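Local coordinates for protein tetraacyldisaccharide 4'-kinase (Aquifex aeolicus, PDB 4EHX) that phosphorylates the 4'-position of a tetraacyldisaccharide 1-phosphate with ATP, forming lipid IVA in the last step of that intermediate's biosynthesis, at residues F195-G198 with K199-K203; E304-K307 with K308-R312. All coordinates share one frame; numbering follows the deposited sequence.

Interaction 1: F195-G198 with K199-K203; sequences FFTG and KPTFK
An ST turn at Thr197 leads into strand 201-212, its hydroxyl reaching forward to the backbone of Lys199. Lys199 N donates to Thr197 OG1 over 3.1 Å, with an N-H...O angle of 156°. With chi1 at 61°, OG1 sits between its own backbone N and carbonyl carbon, on the side from which Lys199 N approaches. The same oxygen lies against the start of the lysine side chain, 3.3 Å from Lys199 CB. Between the two threonines the chain bends around Gly198, whose positive phi is a conformation that suits glycine.

At the mouth of the strand Thr201 turns back on the loop. Its OG1 gives a hydrogen bond to Lys199 O at 2.7 Å, arriving from above the carbonyl plane, 45° out of it. Two waters add further bridges. Water 1 donates to Phe195 O and to Thr201 OG1 and also bonds Thr197 OG1 at 2.7 Å, so it ties both threonine hydroxyls to the loop backbone. Water 2 accepts a hydrogen bond from Gly198 N at 3.0 Å and donates to Lys199 O, giving that carbonyl a second donor.

Thr201 CG2 comes within 4.1 Å of Phe195 O. Within 195-198 the Phe196 ring has Gly198 N 3.6 Å above its plane, over its centre. The extended Lys199 chain bends at its end, where NZ bonds the carbonyl oxygens of Arg178 and Ala180, while Phe195 and Thr197 pack on Leu183 of the adjacent parallel strand 182-186.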
loop_
_atom_site.group_PDB
_atom_site.type_symbol
_atom_site.label_atom_id
_atom_site.label_comp_id
_atom_site.label_asym_id
_atom_site.label_seq_id
_atom_site.Cartn_x
_atom_site.Cartn_y
_atom_site.Cartn_z
ATOM N N PHE A 195 -14.789 -8.932 -13.373
ATOM C CA PHE A 195 -14.947 -10.022 -12.429
ATOM C C PHE A 195 -16.236 -9.837 -11.652
ATOM O O PHE A 195 -16.344 -8.938 -10.816
ATOM C CB PHE A 195 -13.752 -10.067 -11.482
ATOM C CG PHE A 195 -13.749 -11.253 -10.565
ATOM C CD1 PHE A 195 -13.800 -12.537 -11.076
ATOM C CD2 PHE A 195 -13.676 -11.083 -9.193
ATOM C CE1 PHE A 195 -13.791 -13.634 -10.231
ATOM C CE2 PHE A 195 -13.663 -12.174 -8.344
ATOM C CZ PHE A 195 -13.719 -13.452 -8.863
ATOM N N PHE A 196 -17.214 -10.691 -11.934
ATOM C CA PHE A 196 -18.521 -10.580 -11.300
ATOM C C PHE A 196 -18.701 -11.563 -10.150
ATOM O O PHE A 196 -18.514 -12.775 -10.307
ATOM C CB PHE A 196 -19.646 -10.778 -12.314
ATOM C CG PHE A 196 -21.014 -10.709 -11.703
ATOM C CD1 PHE A 196 -21.647 -9.488 -11.528
ATOM C CD2 PHE A 196 -21.656 -11.861 -11.282
ATOM C CE1 PHE A 196 -22.903 -9.418 -10.956
ATOM C CE2 PHE A 196 -22.910 -11.800 -10.708
ATOM C CZ PHE A 196 -23.535 -10.574 -10.546
ATOM N N THR A 197 -19.080 -11.024 -8.997
ATOM C CA THR A 197 -19.300 -11.816 -7.801
ATOM C C THR A 197 -20.644 -11.488 -7.168
ATOM O O THR A 197 -21.075 -12.162 -6.233
ATOM C CB THR A 197 -18.224 -11.522 -6.742
ATOM O OG1 THR A 197 -18.292 -10.137 -6.369
ATOM C CG2 THR A 197 -16.838 -11.837 -7.275
ATOM N N GLY A 198 -21.291 -10.434 -7.652
ATOM C CA GLY A 198 -22.474 -9.919 -6.989
ATOM C C GLY A 198 -22.154 -8.855 -5.946
ATOM O O GLY A 198 -23.037 -8.100 -5.531
ATOM N N LYS A 199 -20.897 -8.780 -5.518
ATOM C CA LYS A 199 -20.490 -7.745 -4.562
ATOM C C LYS A 199 -20.273 -6.391 -5.243
ATOM O O LYS A 199 -19.935 -6.337 -6.425
ATOM C CB LYS A 199 -19.193 -8.148 -3.854
ATOM C CG LYS A 199 -19.281 -9.460 -3.084
ATOM C CD LYS A 199 -17.913 -9.889 -2.578
ATOM C CE LYS A 199 -17.985 -11.186 -1.783
ATOM N NZ LYS A 199 -18.777 -11.035 -0.521
ATOM N N PRO A 200 -20.431 -5.293 -4.485
ATOM C CA PRO A 200 -20.069 -3.973 -5.013
ATOM C C PRO A 200 -18.640 -4.025 -5.540
ATOM O O PRO A 200 -17.727 -4.435 -4.826
ATOM C CB PRO A 200 -20.138 -3.070 -3.782
ATOM C CG PRO A 200 -21.071 -3.785 -2.837
ATOM C CD PRO A 200 -20.801 -5.242 -3.060
ATOM N N THR A 201 -18.452 -3.602 -6.782
ATOM C CA THR A 201 -17.187 -3.804 -7.470
ATOM C C THR A 201 -16.794 -2.525 -8.204
ATOM O O THR A 201 -17.632 -1.899 -8.846
ATOM C CB THR A 201 -17.296 -4.992 -8.450
ATOM O OG1 THR A 201 -17.621 -6.177 -7.709
ATOM C CG2 THR A 201 -15.985 -5.206 -9.202
ATOM N N PHE A 202 -15.522 -2.154 -8.099
ATOM C CA PHE A 202 -15.025 -0.870 -8.599
ATOM C C PHE A 202 -13.711 -1.023 -9.347
ATOM O O PHE A 202 -12.703 -1.429 -8.772
ATOM C CB PHE A 202 -14.779 0.078 -7.425
ATOM C CG PHE A 202 -15.965 0.235 -6.531
ATOM C CD1 PHE A 202 -16.166 -0.642 -5.478
ATOM C CD2 PHE A 202 -16.903 1.229 -6.774
ATOM C CE1 PHE A 202 -17.274 -0.511 -4.657
ATOM C CE2 PHE A 202 -18.015 1.362 -5.965
ATOM C CZ PHE A 202 -18.199 0.490 -4.905
ATOM N N LYS A 203 -13.712 -0.673 -10.621
ATOM C CA LYS A 203 -12.490 -0.740 -11.403
ATOM C C LYS A 203 -11.580 0.416 -11.046
ATOM O O LYS A 203 -12.028 1.561 -10.921
ATOM C CB LYS A 203 -12.818 -0.676 -12.893
ATOM C CG LYS A 203 -13.440 -1.950 -13.452
ATOM C CD LYS A 203 -13.696 -1.738 -14.941
ATOM C CE LYS A 203 -14.107 -3.005 -15.651
ATOM N NZ LYS A 203 -14.218 -2.694 -17.106
HETATM O O HOH W 1 -17.145 -8.607 -8.280
HETATM O O HOH W 2 -20.353 -7.869 -8.889
#

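Interaction 2: E304-K307 with K308-R312; sequences EKLK and KLIYR
Four successive i to i+4 backbone hydrogen bonds join residues 304-307 to 308-311, the regular ladder of an alpha-helix. The shortest and straightest runs from Tyr311 N to Lys307 O, at 2.9 Å with an N-H...O angle of 171°. Ile310 N reaches Leu306 O at 3.0 Å, Lys308 N bonds Glu304 O, and Leu309 N to Lys305 O is the longest of the set at 3.2 Å.

Side chains one turn apart then meet along the helix surface. Lys305 and Lys308 lie side by side and point the same way, bringing their NZ atoms to 4.4 Å. This proximity of like charges probably costs some energy, moderated by solvent since both residues are exposed. Lys305 gets there by folding at chi2 and chi3, whereas Lys308 runs straight beyond CG, and Lys305 NZ ends 4.1 Å from Lys308 CD.

On the buried flank, Leu306 and Ile310 pack at an oblique angle, with Leu306 CG 3.9 Å from Ile310 CD1. Ile310 CG1, set beside its own backbone N, passes 3.3 Å from Leu306 O. Leu309 lays its CB and CG along the carbonyls of the preceding turn, CB coming 3.5 Å from Leu306 O.

Tyr311 hydrogen-bonds through its hydroxyl to that of Tyr315 and meets its ring edge-to-face. Leu306 touches Phe54 and Ile310 touches Leu58 of helix 51-61, Lys307 and Ile310 reach Leu61, and Lys305 and Leu306 also touch Phe202 of strand 201-212.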
loop_
_atom_site.group_PDB
_atom_site.type_symbol
_atom_site.label_atom_id
_atom_site.label_comp_id
_atom_site.label_asym_id
_atom_site.label_seq_id
_atom_site.Cartn_x
_atom_site.Cartn_y
_atom_site.Cartn_z
ATOM N N GLU A 304 -18.989 7.387 -6.569
ATOM C CA GLU A 304 -20.073 7.779 -5.676
ATOM C C GLU A 304 -20.718 6.591 -4.954
ATOM O O GLU A 304 -21.213 6.750 -3.842
ATOM C CB GLU A 304 -21.119 8.631 -6.400
ATOM C CG GLU A 304 -20.625 10.051 -6.656
ATOM C CD GLU A 304 -21.343 10.724 -7.804
ATOM O OE1 GLU A 304 -20.813 10.681 -8.947
ATOM O OE2 GLU A 304 -22.435 11.290 -7.558
ATOM N N LYS A 305 -20.717 5.416 -5.581
ATOM C CA LYS A 305 -21.220 4.220 -4.908
ATOM C C LYS A 305 -20.287 3.799 -3.772
ATOM O O LYS A 305 -20.742 3.333 -2.727
ATOM C CB LYS A 305 -21.407 3.054 -5.878
ATOM C CG LYS A 305 -22.359 3.349 -7.036
ATOM C CD LYS A 305 -23.740 3.719 -6.540
ATOM C CE LYS A 305 -24.378 2.571 -5.768
ATOM N NZ LYS A 305 -25.596 3.024 -5.048
ATOM N N LEU A 306 -18.985 3.942 -3.977
ATOM C CA LEU A 306 -18.050 3.641 -2.899
ATOM C C LEU A 306 -18.217 4.640 -1.754
ATOM O O LEU A 306 -18.214 4.253 -0.578
ATOM C CB LEU A 306 -16.610 3.604 -3.410
ATOM C CG LEU A 306 -15.548 3.416 -2.325
ATOM C CD1 LEU A 306 -15.761 2.065 -1.607
ATOM C CD2 LEU A 306 -14.153 3.498 -2.919
ATOM N N LYS A 307 -18.413 5.915 -2.099
ATOM C CA LYS A 307 -18.607 6.957 -1.091
ATOM C C LYS A 307 -19.827 6.631 -0.245
ATOM O O LYS A 307 -19.829 6.840 0.968
ATOM C CB LYS A 307 -18.794 8.344 -1.739
ATOM C CG LYS A 307 -17.505 8.930 -2.353
ATOM C CD LYS A 307 -17.788 10.311 -2.956
ATOM C CE LYS A 307 -16.517 11.021 -3.428
ATOM N NZ LYS A 307 -16.862 12.315 -4.102
ATOM N N LYS A 308 -20.876 6.130 -0.887
ATOM C CA LYS A 308 -22.085 5.755 -0.157
ATOM C C LYS A 308 -21.834 4.611 0.817
ATOM O O LYS A 308 -22.342 4.639 1.939
ATOM C CB LYS A 308 -23.223 5.399 -1.117
ATOM C CG LYS A 308 -24.521 4.991 -0.426
ATOM C CD LYS A 308 -25.678 4.967 -1.416
ATOM C CE LYS A 308 -26.979 4.555 -0.738
ATOM N NZ LYS A 308 -28.106 4.483 -1.712
ATOM N N LEU A 309 -21.061 3.606 0.402
ATOM C CA LEU A 309 -20.747 2.493 1.301
ATOM C C LEU A 309 -19.981 3.010 2.504
ATOM O O LEU A 309 -20.199 2.568 3.626
ATOM C CB LEU A 309 -19.899 1.413 0.622
ATOM C CG LEU A 309 -20.548 0.458 -0.380
ATOM C CD1 LEU A 309 -19.472 -0.423 -1.006
ATOM C CD2 LEU A 309 -21.633 -0.391 0.278
ATOM N N ILE A 310 -19.075 3.947 2.259
ATOM C CA ILE A 310 -18.236 4.468 3.330
ATOM C C ILE A 310 -19.066 5.268 4.322
ATOM O O ILE A 310 -18.980 5.058 5.531
ATOM C CB ILE A 310 -17.096 5.302 2.762
ATOM C CG1 ILE A 310 -16.147 4.396 1.972
ATOM C CG2 ILE A 310 -16.337 6.047 3.870
ATOM C CD1 ILE A 310 -15.147 5.161 1.134
ATOM N N TYR A 311 -19.877 6.173 3.793
ATOM C CA TYR A 311 -20.786 6.990 4.588
ATOM C C TYR A 311 -21.635 6.152 5.550
ATOM O O TYR A 311 -21.790 6.504 6.727
ATOM C CB TYR A 311 -21.650 7.809 3.626
ATOM C CG TYR A 311 -22.900 8.438 4.191
ATOM C CD1 TYR A 311 -22.838 9.609 4.938
ATOM C CD2 TYR A 311 -24.151 7.896 3.924
ATOM C CE1 TYR A 311 -23.986 10.200 5.434
ATOM C CE2 TYR A 311 -25.303 8.482 4.411
ATOM C CZ TYR A 311 -25.214 9.632 5.166
ATOM O OH TYR A 311 -26.362 10.213 5.651
ATOM N N ARG A 312 -22.170 5.035 5.064
ATOM C CA ARG A 312 -23.080 4.228 5.883
ATOM C C ARG A 312 -22.444 3.543 7.099
ATOM O O ARG A 312 -23.161 3.161 8.028
ATOM C CB ARG A 312 -23.830 3.201 5.028
ATOM C CG ARG A 312 -24.790 3.815 4.001
ATOM C CD ARG A 312 -25.951 4.539 4.678
ATOM N NE ARG A 312 -26.844 5.158 3.693
ATOM C CZ ARG A 312 -27.903 4.549 3.166
ATOM N NH1 ARG A 312 -28.206 3.308 3.537
ATOM N NH2 ARG A 312 -28.663 5.179 2.274
#

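Overall arrangement
Interaction 1 precedes interaction 2 along the chain, the first at the entry to strand 201-212 and the second on the late helix 303-312, with centres about 15 Å apart. They meet directly: Pro200 CB packs 3.9 Å from Leu309 CD1, and Phe202 CZ comes to 4.2 Å from the same Leu309 CD1. Strand 291-300, the last before the helix, pairs antiparallel with strand 201-212, so the helix follows directly from a neighbour of the strand it packs on. The helix also rests on helix 51-61, which begins within the predicted ATP-binding P-loop, although neither contact lies at that site.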